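Local coordinates for protein putative mandelate racemase (Bordetella bronchiseptica, PDB 3OZM) that probably acts on acid-sugar substrates as a magnesium-dependent member of the enolase superfamily, and is held here with magnesium and D-xylaric acid, at residues S144-D149 with A170-G175; G253-T258 with A278-G283; I271-A276 with A300-T305. All coordinates share one frame; numbering follows the deposited sequence.

Interaction 1 (S144-D149 with A170-G175). With DXL (D-xylaric acid), chain J.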
loop_
_atom_site.group_PDB
_atom_site.type_symbol
_atom_site.label_atom_id
_atom_site.label_comp_id
_atom_site.label_asym_id
_atom_site.label_seq_id
_atom_site.Cartn_x
_atom_site.Cartn_y
_atom_site.Cartn_z
ATOM N N SER A 144 26.126 8.001 -0.136
ATOM C CA SER A 144 25.598 9.286 -0.572
ATOM C C SER A 144 26.318 10.416 0.165
ATOM O O SER A 144 26.196 10.525 1.388
ATOM C CB SER A 144 24.108 9.330 -0.227
ATOM O OG SER A 144 23.475 10.466 -0.782
ATOM N N SER A 145 27.074 11.265 -0.531
ATOM C CA SER A 145 27.365 11.197 -1.956
ATOM C C SER A 145 28.749 11.799 -2.107
ATOM O O SER A 145 29.328 12.294 -1.135
ATOM C CB SER A 145 26.410 12.079 -2.770
ATOM O OG SER A 145 25.095 11.559 -2.811
ATOM N N ILE A 146 29.259 11.777 -3.330
ATOM C CA ILE A 146 30.454 12.527 -3.693
ATOM C C ILE A 146 29.996 13.874 -4.246
ATOM O O ILE A 146 29.215 13.916 -5.188
ATOM C CB ILE A 146 31.272 11.735 -4.722
ATOM C CG1 ILE A 146 31.699 10.395 -4.114
ATOM C CG2 ILE A 146 32.473 12.548 -5.212
ATOM C CD1 ILE A 146 32.232 9.399 -5.126
ATOM N N TYR A 147 30.458 14.968 -3.638
ATOM C CA TYR A 147 29.869 16.290 -3.878
ATOM C C TYR A 147 30.637 17.135 -4.897
ATOM O O TYR A 147 31.596 16.662 -5.502
ATOM C CB TYR A 147 29.688 17.046 -2.551
ATOM C CG TYR A 147 28.423 16.637 -1.832
ATOM C CD1 TYR A 147 28.336 15.410 -1.184
ATOM C CD2 TYR A 147 27.305 17.461 -1.831
ATOM C CE1 TYR A 147 27.163 15.018 -0.544
ATOM C CE2 TYR A 147 26.145 17.089 -1.189
ATOM C CZ TYR A 147 26.077 15.866 -0.548
ATOM O OH TYR A 147 24.906 15.493 0.080
ATOM N N TRP A 148 30.198 18.379 -5.077
ATOM C CA TRP A 148 30.803 19.305 -6.039
ATOM C C TRP A 148 32.240 19.702 -5.674
ATOM O O TRP A 148 32.686 19.481 -4.546
ATOM C CB TRP A 148 29.967 20.587 -6.132
ATOM C CG TRP A 148 28.660 20.449 -6.843
ATOM C CD1 TRP A 148 28.134 19.317 -7.399
ATOM C CD2 TRP A 148 27.714 21.500 -7.092
ATOM N NE1 TRP A 148 26.910 19.598 -7.975
ATOM C CE2 TRP A 148 26.633 20.932 -7.804
ATOM C CE3 TRP A 148 27.676 22.865 -6.781
ATOM C CZ2 TRP A 148 25.525 21.683 -8.207
ATOM C CZ3 TRP A 148 26.570 23.614 -7.181
ATOM C CH2 TRP A 148 25.508 23.018 -7.884
ATOM N N ASP A 149 32.954 20.289 -6.638
ATOM C CA ASP A 149 34.241 20.956 -6.377
ATOM C C ASP A 149 35.479 20.066 -6.521
ATOM O O ASP A 149 36.600 20.523 -6.279
ATOM C CB ASP A 149 34.261 21.590 -4.977
ATOM C CG ASP A 149 33.336 22.782 -4.856
ATOM O OD1 ASP A 149 33.542 23.765 -5.599
ATOM O OD2 ASP A 149 32.423 22.748 -3.997
ATOM N N ALA A 170 27.344 4.057 -5.288
ATOM C CA ALA A 170 27.578 5.375 -4.721
ATOM C C ALA A 170 27.010 6.440 -5.654
ATOM O O ALA A 170 26.765 6.174 -6.831
ATOM C CB ALA A 170 29.068 5.596 -4.497
ATOM N N LYS A 171 26.802 7.642 -5.125
ATOM C CA LYS A 171 26.158 8.714 -5.886
ATOM C C LYS A 171 27.059 9.945 -6.023
ATOM O O LYS A 171 27.755 10.323 -5.073
ATOM C CB LYS A 171 24.825 9.107 -5.220
ATOM C CG LYS A 171 23.992 10.076 -6.059
ATOM C CD LYS A 171 22.494 10.067 -5.669
ATOM C CE LYS A 171 22.218 10.853 -4.365
ATOM N NZ LYS A 171 20.785 10.680 -3.936
ATOM N N LEU A 172 27.021 10.565 -7.204
ATOM C CA LEU A 172 27.816 11.759 -7.520
ATOM C C LEU A 172 26.906 12.947 -7.765
ATOM O O LEU A 172 25.964 12.867 -8.570
ATOM C CB LEU A 172 28.653 11.521 -8.785
ATOM C CG LEU A 172 29.411 12.730 -9.350
ATOM C CD1 LEU A 172 30.600 13.087 -8.436
ATOM C CD2 LEU A 172 29.880 12.461 -10.782
ATOM N N LYS A 173 27.193 14.047 -7.082
ATOM C CA LYS A 173 26.492 15.298 -7.312
ATOM C C LYS A 173 27.035 16.006 -8.553
ATOM O O LYS A 173 28.253 16.096 -8.763
ATOM C CB LYS A 173 26.604 16.208 -6.079
ATOM C CG LYS A 173 26.089 15.559 -4.823
ATOM C CD LYS A 173 24.584 15.358 -4.901
ATOM C CE LYS A 173 24.056 14.834 -3.584
ATOM N NZ LYS A 173 22.588 15.039 -3.476
ATOM N N VAL A 174 26.125 16.499 -9.384
ATOM C CA VAL A 174 26.516 17.212 -10.598
ATOM C C VAL A 174 25.657 18.442 -10.809
ATOM O O VAL A 174 24.677 18.662 -10.095
ATOM C CB VAL A 174 26.387 16.324 -11.853
ATOM C CG1 VAL A 174 27.187 15.050 -11.694
ATOM C CG2 VAL A 174 24.899 16.024 -12.143
ATOM N N GLY A 175 26.028 19.255 -11.796
ATOM C CA GLY A 175 25.163 20.340 -12.220
ATOM C C GLY A 175 25.805 21.700 -12.391
ATOM O O GLY A 175 25.314 22.526 -13.155
HETATM O OAA DXL J . 22.885 17.056 -0.193
HETATM O OAB DXL J . 20.467 17.771 0.844
HETATM O OAC DXL J . 19.768 15.597 -2.868
HETATM O OAD DXL J . 20.413 12.947 -0.508
HETATM O OAE DXL J . 22.117 17.501 -2.221
HETATM C CAF DXL J . 21.964 17.263 -1.000
HETATM C CAG DXL J . 20.524 17.213 -0.481
HETATM C CAH DXL J . 20.043 15.752 -0.412
HETATM C CAI DXL J . 20.376 14.999 -1.713
HETATM C CAJ DXL J . 20.149 13.473 -1.609
HETATM O OAK DXL J . 19.759 12.840 -2.619
HETATM O OAL DXL J . 18.652 15.731 -0.072
#
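Lys-173 runs alongside Tyr-147 and sets CG over one face of its ring, toward the rim, 3.9 Å from the centroid (CH-pi), where two neighbouring parallel strands of the TIM-type barrel end at the active site. They belong to a beta-alpha-beta unit whose helix 152-164 crosses over between them. The tight part is the strand pairing: Ile-146 N reaches Lys-171 O at 2.7 Å, and Lys-173 N returns to Ile-146 O at 2.8 Å with an almost straight N-H. On the outer face Ile-146 CG2 meets Leu-172 CD1, and Met-188 of helix 178-192 packs against both side chains. Ser-145, entered through a cis peptide, turns OG onto Lys-171 CE and donates to Ser-144 OG, which is also bonded to Glu-329.

Past the strands the contact loosens toward Gly-175, partly exposed beside the indole of Trp-148. That indole still packs CD1 on Lys-173 CB and adds a weak bond from NE1 to Val-174 O at 3.2 Å. Lys-171 bends at its third torsion (chi3 77°) toward Tyr-142, Glu-227 and the ligand. The polar tips converge on D-xylarate: Lys-171 NZ donates to OAK at 2.7 Å, and Tyr-147 OH to OAA at 2.6 Å.

Interaction 2 (G253-T258 with A278-G283). With MG (magnesium ion), chain I; DXL (D-xylaric acid), chain J.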
loop_
_atom_site.group_PDB
_atom_site.type_symbol
_atom_site.label_atom_id
_atom_site.label_comp_id
_atom_site.label_asym_id
_atom_site.label_seq_id
_atom_site.Cartn_x
_atom_site.Cartn_y
_atom_site.Cartn_z
ATOM N N GLY A 253 12.060 12.648 -6.498
ATOM C CA GLY A 253 11.005 12.528 -5.516
ATOM C C GLY A 253 11.282 13.162 -4.174
ATOM O O GLY A 253 10.357 13.362 -3.407
ATOM N N GLU A 254 12.536 13.488 -3.887
ATOM C CA GLU A 254 12.810 14.081 -2.584
ATOM C C GLU A 254 12.084 15.407 -2.383
ATOM O O GLU A 254 11.834 15.815 -1.251
ATOM C CB GLU A 254 14.305 14.247 -2.360
ATOM C CG GLU A 254 14.901 15.441 -3.038
ATOM C CD GLU A 254 16.410 15.360 -3.027
ATOM O OE1 GLU A 254 17.092 16.296 -2.572
ATOM O OE2 GLU A 254 16.914 14.329 -3.465
ATOM N N ASN A 255 11.751 16.093 -3.475
ATOM C CA ASN A 255 11.078 17.381 -3.354
ATOM C C ASN A 255 9.643 17.354 -3.894
ATOM O O ASN A 255 9.029 18.400 -4.108
ATOM C CB ASN A 255 11.932 18.502 -3.976
ATOM C CG ASN A 255 13.187 18.792 -3.156
ATOM O OD1 ASN A 255 13.100 19.133 -1.975
ATOM N ND2 ASN A 255 14.356 18.631 -3.766
ATOM N N LEU A 256 9.132 16.141 -4.119
ATOM C CA LEU A 256 7.746 15.922 -4.512
ATOM C C LEU A 256 6.967 15.395 -3.306
ATOM O O LEU A 256 7.508 14.644 -2.498
ATOM C CB LEU A 256 7.663 14.920 -5.672
ATOM C CG LEU A 256 8.279 15.406 -6.991
ATOM C CD1 LEU A 256 8.349 14.279 -8.019
ATOM C CD2 LEU A 256 7.497 16.593 -7.547
ATOM N N TYR A 257 5.702 15.771 -3.189
ATOM C CA TYR A 257 4.961 15.504 -1.955
ATOM C C TYR A 257 3.635 14.790 -2.220
ATOM O O TYR A 257 2.891 15.162 -3.133
ATOM C CB TYR A 257 4.708 16.816 -1.194
ATOM C CG TYR A 257 5.969 17.499 -0.703
ATOM C CD1 TYR A 257 6.451 17.243 0.567
ATOM C CD2 TYR A 257 6.662 18.417 -1.510
ATOM C CE1 TYR A 257 7.592 17.844 1.036
ATOM C CE2 TYR A 257 7.825 19.033 -1.056
ATOM C CZ TYR A 257 8.286 18.732 0.225
ATOM O OH TYR A 257 9.432 19.321 0.708
ATOM N N THR A 258 3.358 13.774 -1.399
ATOM C CA THR A 258 2.176 12.915 -1.511
ATOM C C THR A 258 2.139 12.042 -2.765
ATOM O O THR A 258 2.858 12.278 -3.748
ATOM C CB THR A 258 0.838 13.695 -1.428
ATOM O OG1 THR A 258 0.519 14.256 -2.717
ATOM C CG2 THR A 258 0.900 14.790 -0.373
ATOM N N ALA A 278 9.774 8.685 3.277
ATOM C CA ALA A 278 8.758 8.561 4.334
ATOM C C ALA A 278 8.711 9.793 5.235
ATOM O O ALA A 278 7.654 10.145 5.765
ATOM C CB ALA A 278 9.003 7.319 5.181
ATOM N N SER A 279 9.853 10.455 5.398
ATOM C CA SER A 279 9.943 11.592 6.309
ATOM C C SER A 279 9.625 12.944 5.662
ATOM O O SER A 279 9.677 13.976 6.337
ATOM C CB SER A 279 11.321 11.634 6.988
ATOM O OG SER A 279 12.330 12.004 6.061
ATOM N N ARG A 280 9.307 12.950 4.363
ATOM C CA ARG A 280 9.037 14.200 3.654
ATOM C C ARG A 280 7.698 14.182 2.935
ATOM O O ARG A 280 6.942 15.155 2.987
ATOM C CB ARG A 280 10.145 14.514 2.635
ATOM C CG ARG A 280 11.519 14.677 3.246
ATOM C CD ARG A 280 12.627 14.665 2.193
ATOM N NE ARG A 280 12.658 15.878 1.366
ATOM C CZ ARG A 280 13.301 16.991 1.717
ATOM N NH1 ARG A 280 13.945 17.042 2.883
ATOM N NH2 ARG A 280 13.314 18.045 0.910
ATOM N N ALA A 281 7.427 13.069 2.256
ATOM C CA ALA A 281 6.338 13.003 1.284
ATOM C C ALA A 281 4.975 12.726 1.891
ATOM O O ALA A 281 3.970 12.700 1.170
ATOM C CB ALA A 281 6.662 11.979 0.195
ATOM N N GLY A 282 4.934 12.484 3.203
ATOM C CA GLY A 282 3.656 12.312 3.866
ATOM C C GLY A 282 3.665 11.328 5.024
ATOM O O GLY A 282 2.642 11.152 5.683
ATOM N N GLY A 283 4.798 10.673 5.261
ATOM C CA GLY A 283 4.907 9.735 6.368
ATOM C C GLY A 283 5.116 8.298 5.925
ATOM O O GLY A 283 5.166 7.988 4.725
HETATM MG MG MG I . 18.901 14.067 -4.265
HETATM O OAA DXL J . 22.885 17.056 -0.193
HETATM O OAB DXL J . 20.467 17.771 0.844
HETATM O OAC DXL J . 19.768 15.597 -2.868
HETATM O OAD DXL J . 20.413 12.947 -0.508
HETATM O OAE DXL J . 22.117 17.501 -2.221
HETATM C CAF DXL J . 21.964 17.263 -1.000
HETATM C CAG DXL J . 20.524 17.213 -0.481
HETATM C CAH DXL J . 20.043 15.752 -0.412
HETATM C CAI DXL J . 20.376 14.999 -1.713
HETATM C CAJ DXL J . 20.149 13.473 -1.609
HETATM O OAK DXL J . 19.759 12.840 -2.619
HETATM O OAL DXL J . 18.652 15.731 -0.072
HETATM O O HOH W 1 18.256 15.500 -5.657
#
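Arg-280 reaches across to the turn after strand 249-252, and its guanidinium edge carries most of the contact between these two loops of the enolase-type barrel. Its chain bends at the third torsion (chi3 72°), bringing NE to Glu-254 O at 2.7 Å. That bond is fairly straight, 162° at the hydrogen, and the oxygen lies close to the guanidinium plane. At the same edge NH2 makes a weak bond of 3.1 Å to Asn-255 OD1; the amide stands 77° from the guanidinium, while Asn-255 ND2 is bonded to Glu-228. The remaining nitrogen, NH1, turns to Ser-53. The backbone of Arg-280 takes part too: its O sits at the edge of the Tyr-257 ring, 3.2 Å from CD1, and the phenol is bonded to Tyr-56.

Next in sequence, Ala-281 brings CB within 3.9 Å of Leu-256 O and accepts a bond from Thr-258 N at its own O, 2.9 Å away. Gly-282 O accepts a hydrogen bond from Trp-85 NE1, and Gly-283 is the N-cap of helix 284-296.

Arg-280 thus grips the Gly-253 to Leu-256 type I turn by the carbonyl of the very residue that holds the metal. Glu-254 OE2 binds magnesium at 2.2 Å, alongside Asp-201, Glu-227, a water and two oxygens of D-xylarate, while OE1 accepts a bond from the ligand's OAL. Arg-280 NH2 stays 5.4 Å from Glu-254 OE1, too far for an ion pair; the chemistry is consistent with a second-shell role, in which the arginine fixes Glu-254 through its main-chain carbonyl and perhaps adds a modest electrostatic pull.

Interaction 3 (I271-A276 with A300-T305). With DXL (D-xylaric acid), chain J.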
loop_
_atom_site.group_PDB
_atom_site.type_symbol
_atom_site.label_atom_id
_atom_site.label_comp_id
_atom_site.label_asym_id
_atom_site.label_seq_id
_atom_site.Cartn_x
_atom_site.Cartn_y
_atom_site.Cartn_z
ATOM N N ILE A 271 8.826 9.056 -15.244
ATOM C CA ILE A 271 9.628 8.629 -14.105
ATOM C C ILE A 271 9.877 7.118 -14.120
ATOM O O ILE A 271 8.978 6.327 -14.423
ATOM C CB ILE A 271 8.958 9.086 -12.767
ATOM C CG1 ILE A 271 9.908 8.929 -11.577
ATOM C CG2 ILE A 271 7.685 8.298 -12.504
ATOM C CD1 ILE A 271 9.409 9.657 -10.329
ATOM N N ASP A 272 11.115 6.721 -13.808
ATOM C CA ASP A 272 11.475 5.314 -13.602
ATOM C C ASP A 272 11.599 4.912 -12.131
ATOM O O ASP A 272 11.246 3.792 -11.753
ATOM C CB ASP A 272 12.807 5.016 -14.291
ATOM C CG ASP A 272 12.726 5.217 -15.779
ATOM O OD1 ASP A 272 11.909 4.504 -16.385
ATOM O OD2 ASP A 272 13.442 6.089 -16.334
ATOM N N VAL A 273 12.140 5.819 -11.326
ATOM C CA VAL A 273 12.378 5.576 -9.904
ATOM C C VAL A 273 11.726 6.691 -9.085
ATOM O O VAL A 273 12.096 7.878 -9.191
ATOM C CB VAL A 273 13.887 5.520 -9.582
ATOM C CG1 VAL A 273 14.119 5.339 -8.077
ATOM C CG2 VAL A 273 14.552 4.393 -10.373
ATOM N N LEU A 274 10.727 6.310 -8.295
ATOM C CA LEU A 274 10.070 7.223 -7.366
ATOM C C LEU A 274 10.883 7.273 -6.083
ATOM O O LEU A 274 11.165 6.234 -5.489
ATOM C CB LEU A 274 8.653 6.727 -7.045
ATOM C CG LEU A 274 7.603 6.854 -8.151
ATOM C CD1 LEU A 274 7.905 5.951 -9.368
ATOM C CD2 LEU A 274 6.215 6.569 -7.563
ATOM N N GLN A 275 11.252 8.482 -5.654
ATOM C CA GLN A 275 12.121 8.641 -4.485
ATOM C C GLN A 275 11.430 9.240 -3.262
ATOM O O GLN A 275 12.089 9.790 -2.381
ATOM C CB GLN A 275 13.380 9.439 -4.863
ATOM C CG GLN A 275 14.214 8.710 -5.933
ATOM C CD GLN A 275 15.504 9.445 -6.280
ATOM O OE1 GLN A 275 15.472 10.571 -6.776
ATOM N NE2 GLN A 275 16.637 8.802 -6.036
ATOM N N ALA A 276 10.105 9.130 -3.207
ATOM C CA ALA A 276 9.365 9.602 -2.039
ATOM C C ALA A 276 10.010 9.124 -0.728
ATOM O O ALA A 276 10.205 7.924 -0.503
ATOM C CB ALA A 276 7.928 9.144 -2.110
ATOM N N ALA A 300 9.944 1.593 -10.006
ATOM C CA ALA A 300 10.644 1.293 -8.744
ATOM C C ALA A 300 10.407 2.372 -7.707
ATOM O O ALA A 300 10.218 3.531 -8.056
ATOM C CB ALA A 300 12.151 1.141 -9.000
ATOM N N TRP A 301 10.427 1.988 -6.432
ATOM C CA TRP A 301 10.474 2.966 -5.350
ATOM C C TRP A 301 11.773 2.747 -4.579
ATOM O O TRP A 301 11.991 1.681 -4.004
ATOM C CB TRP A 301 9.237 2.867 -4.431
ATOM C CG TRP A 301 9.348 3.728 -3.171
ATOM C CD1 TRP A 301 9.260 5.090 -3.097
ATOM C CD2 TRP A 301 9.618 3.273 -1.842
ATOM N NE1 TRP A 301 9.441 5.508 -1.799
ATOM C CE2 TRP A 301 9.663 4.411 -1.006
ATOM C CE3 TRP A 301 9.820 2.011 -1.275
ATOM C CZ2 TRP A 301 9.894 4.327 0.376
ATOM C CZ3 TRP A 301 10.052 1.928 0.114
ATOM C CH2 TRP A 301 10.092 3.083 0.909
ATOM N N ASN A 302 12.638 3.757 -4.598
ATOM C CA ASN A 302 13.878 3.756 -3.837
ATOM C C ASN A 302 13.925 5.131 -3.165
ATOM O O ASN A 302 14.194 6.133 -3.813
ATOM C CB ASN A 302 15.109 3.562 -4.743
ATOM C CG ASN A 302 15.068 2.269 -5.559
ATOM O OD1 ASN A 302 14.945 2.309 -6.779
ATOM N ND2 ASN A 302 15.187 1.130 -4.895
ATOM N N PRO A 303 13.631 5.182 -1.862
ATOM C CA PRO A 303 13.409 6.475 -1.205
ATOM C C PRO A 303 14.675 7.309 -1.065
ATOM O O PRO A 303 15.766 6.761 -0.879
ATOM C CB PRO A 303 12.901 6.077 0.191
ATOM C CG PRO A 303 13.481 4.692 0.427
ATOM C CD PRO A 303 13.416 4.043 -0.951
ATOM N N HIS A 304 14.514 8.625 -1.156
ATOM C CA HIS A 304 15.449 9.555 -0.544
ATOM C C HIS A 304 15.378 9.323 0.971
ATOM O O HIS A 304 14.286 9.076 1.513
ATOM C CB HIS A 304 15.027 10.976 -0.903
ATOM C CG HIS A 304 15.789 12.051 -0.186
ATOM N ND1 HIS A 304 15.422 12.520 1.060
ATOM C CD2 HIS A 304 16.872 12.778 -0.559
ATOM C CE1 HIS A 304 16.254 13.480 1.430
ATOM N NE2 HIS A 304 17.135 13.666 0.460
ATOM N N THR A 305 16.523 9.379 1.657
ATOM C CA THR A 305 16.561 9.101 3.103
ATOM C C THR A 305 17.400 10.109 3.896
ATOM O O THR A 305 17.550 9.979 5.117
ATOM C CB THR A 305 17.175 7.727 3.395
ATOM O OG1 THR A 305 18.594 7.773 3.160
ATOM C CG2 THR A 305 16.531 6.623 2.550
HETATM O OAA DXL J . 22.885 17.056 -0.193
HETATM O OAB DXL J . 20.467 17.771 0.844
HETATM O OAC DXL J . 19.768 15.597 -2.868
HETATM O OAD DXL J . 20.413 12.947 -0.508
HETATM O OAE DXL J . 22.117 17.501 -2.221
HETATM C CAF DXL J . 21.964 17.263 -1.000
HETATM C CAG DXL J . 20.524 17.213 -0.481
HETATM C CAH DXL J . 20.043 15.752 -0.412
HETATM C CAI DXL J . 20.376 14.999 -1.713
HETATM C CAJ DXL J . 20.149 13.473 -1.609
HETATM O OAK DXL J . 19.759 12.840 -2.619
HETATM O OAL DXL J . 18.652 15.731 -0.072
#
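Trp-301 sets the pyrrole edge of its indole against the end of segment 271-276, CD1 lying 4.3 Å from Leu-274 CB and NE1 donating to Ala-276 O at 2.8 Å. With CG anti to the backbone N (chi1 171°), the ring runs along the chain toward Ala-276, whose oxygen takes the N-H on a lone pair and lies near the ring plane. Pro-303 CD rests over the centre of one indole face, and Pro-303 CB touches Ala-276 O at 3.3 Å, so that oxygen meets indole N-H and proline ring roughly at right angles.

The two segments pair as short parallel strands. Ala-300 N bonds to Asp-272 O, Leu-274 N to Ala-300 O, and Asn-302 N to Leu-274 O. On the opposite face from Leu-274 and Trp-301, Val-273 packs near Ala-300, and its CG1 meets Asn-302 OD1; Asn-302 ND2 goes to Pro-325.

Beyond the strands the pairing continues in irregular form. His-304 N reaches Gln-275 O at 3.0 Å, approaching from above the carbonyl plane, which anchors the main chain just where the imidazole leaves for the active site. NE2 then shares a 2.6 Å hydrogen bond with OAL of D-xylarate, the oxygen sitting at the ring edge, while ND1 is bonded to Asp-277. This His-Asp pair resembles the dyad of mandelate racemase relatives, where the histidine serves as an acid-base group.

The pairing completes a beta-alpha-beta unit through helix 284-296, whose Ile-290 packs on Leu-274 and Ala-276. Phe-262 of helix 258-267 touches the same two residues, Leu-318 and Val-319 of helix 309-321 lie against Trp-301, and strand 249-252 bonds along the other edge of segment 271-276.

Overall arrangement
From the N terminus, the alpha-beta capping region comes first, and then the barrel begins. Interaction 1 closes the first short loop there, tying strand 139-146 to strand 169-173 around helix 152-164, and it is finished before the others open. Interaction 2 joins the loop after strand 249-252 to the loop before helix 284-296, and interaction 3 pairs strand 273-274 with strand 300-301. These two cross: their segments alternate along the chain, so each loop opens before the other has closed. They also touch, Glu-254 OE2 lying 3.3 Å from His-304 CD2. The centre of interaction 1 is about 21 Å from that of interaction 2, yet all three meet D-xylarate, which bridges distant parts of the barrel mouth.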